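Local coordinates for ThiJ/PfpI family protein (Pseudomonas syringae pv. tomato, PDB 3EWN) that is of unknown function but belongs to the DJ-1/PfpI family, whose members share a class I glutamine amidotransferase-like alpha/beta fold, at residues G47-M50 and G51-I54. Numbering follows the deposited sequence.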
loop_
_atom_site.group_PDB
_atom_site.type_symbol
_atom_site.label_atom_id
_atom_site.label_comp_id
_atom_site.label_asym_id
_atom_site.label_seq_id
_atom_site.Cartn_x
_atom_site.Cartn_y
_atom_site.Cartn_z
ATOM N N GLY A 47 3.182 -0.485 -11.126
ATOM C CA GLY A 47 3.236 -1.897 -11.460
ATOM C C GLY A 47 2.204 -2.309 -12.493
ATOM O O GLY A 47 2.320 -3.379 -13.086
ATOM N N SER A 48 1.202 -1.463 -12.717
ATOM C CA SER A 48 0.155 -1.767 -13.690
ATOM C C SER A 48 0.598 -1.488 -15.125
ATOM O O SER A 48 -0.063 -1.906 -16.069
ATOM C CB SER A 48 -1.100 -0.943 -13.400
ATOM O OG SER A 48 -0.937 0.391 -13.855
ATOM N N LEU A 49 1.713 -0.782 -15.279
ATOM C CA LEU A 49 2.235 -0.426 -16.594
ATOM C C LEU A 49 2.903 -1.596 -17.324
ATOM O O LEU A 49 3.978 -2.043 -16.932
ATOM C CB LEU A 49 3.236 0.726 -16.435
ATOM C CG LEU A 49 2.677 2.014 -15.819
ATOM C CD1 LEU A 49 3.818 2.944 -15.428
ATOM C CD2 LEU A 49 1.745 2.694 -16.818
HETATM N N MSE A 50 2.269 -2.085 -18.391
HETATM C CA MSE A 50 2.820 -3.196 -19.168
HETATM C C MSE A 50 4.083 -2.771 -19.913
HETATM O O MSE A 50 4.086 -1.753 -20.604
HETATM C CB MSE A 50 1.789 -3.694 -20.189
HETATM C CG MSE A 50 0.580 -4.388 -19.592
HETATM SE SE MSE A 50 -0.844 -4.635 -20.901
HETATM C CE MSE A 50 0.030 -5.950 -21.991
ATOM N N GLY A 51 5.155 -3.545 -19.768
ATOM C CA GLY A 51 6.396 -3.231 -20.455
ATOM C C GLY A 51 7.377 -2.391 -19.658
ATOM O O GLY A 51 8.560 -2.320 -19.998
ATOM N N ALA A 52 6.893 -1.752 -18.600
ATOM C CA ALA A 52 7.744 -0.911 -17.777
ATOM C C ALA A 52 8.641 -1.754 -16.891
ATOM O O ALA A 52 8.278 -2.866 -16.495
ATOM C CB ALA A 52 6.893 0.019 -16.920
ATOM N N LYS A 53 9.819 -1.218 -16.596
ATOM C CA LYS A 53 10.776 -1.891 -15.732
ATOM C C LYS A 53 10.922 -1.065 -14.463
ATOM O O LYS A 53 11.273 0.111 -14.516
ATOM C CB LYS A 53 12.129 -2.019 -16.433
ATOM C CG LYS A 53 12.078 -2.893 -17.677
ATOM C CD LYS A 53 13.442 -3.024 -18.318
ATOM C CE LYS A 53 13.379 -3.921 -19.547
ATOM N NZ LYS A 53 14.733 -4.153 -20.120
ATOM N N ILE A 54 10.629 -1.681 -13.324
ATOM C CA ILE A 54 10.732 -0.992 -12.041
ATOM C C ILE A 54 11.965 -1.464 -11.278
ATOM O O ILE A 54 12.202 -2.668 -11.150
ATOM C CB ILE A 54 9.491 -1.255 -11.162
ATOM C CG1 ILE A 54 8.236 -0.728 -11.859
ATOM C CG2 ILE A 54 9.659 -0.574 -9.804
ATOM C CD1 ILE A 54 6.943 -1.094 -11.151
#
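L49 and A52 meet through their first side-chain carbons, CB to CB at 3.8 Å, at the two ends of a type II beta turn. The methyl of A52 points back toward the residues before the turn and also lies 3.6 Å from the carbonyl O of L49, so a small side chain suits this place. L49 has its CG anti to the carbonyl carbon and beside its own N. The buried side chain touches I26, L189 and Y194, a setting that suits leucine, while CB alone reaches A52. A second apolar touch lies further from the bend: CD1 of I54 comes to 3.8 Å from CA of G47, where the bare glycine backbone receives the methyl. The extended I54 chain, with chi2 at 173°, carries CD1 across to it.

This reversal belongs to a beta-alpha-beta crossover: strand 25-29, helix 36-46 and strand 53-58 follow one another, and the two strands lie parallel and adjacent in the central sheet. The chain nearly reverses direction between the helix end and the second strand.

Among the backbone bonds, A52 N gives a weak hydrogen bond to L49 O at 3.4 Å, spanning the turn; its N-H...O angle of 157° is fair, and the length is what makes it weak. G51 occupies the third turn position with a positive phi of 93°, where a side chain would collide with the carbonyl O of M50; glycine escapes that clash. M50 is a selenomethionine; its CB points away from the second half of the turn, and the side chain touches M8. Its backbone N and O are hydrogen-bonded to Y194 OH and R190 NH2 respectively, Y194 lying in helix 192-201 and R190 in the link before it.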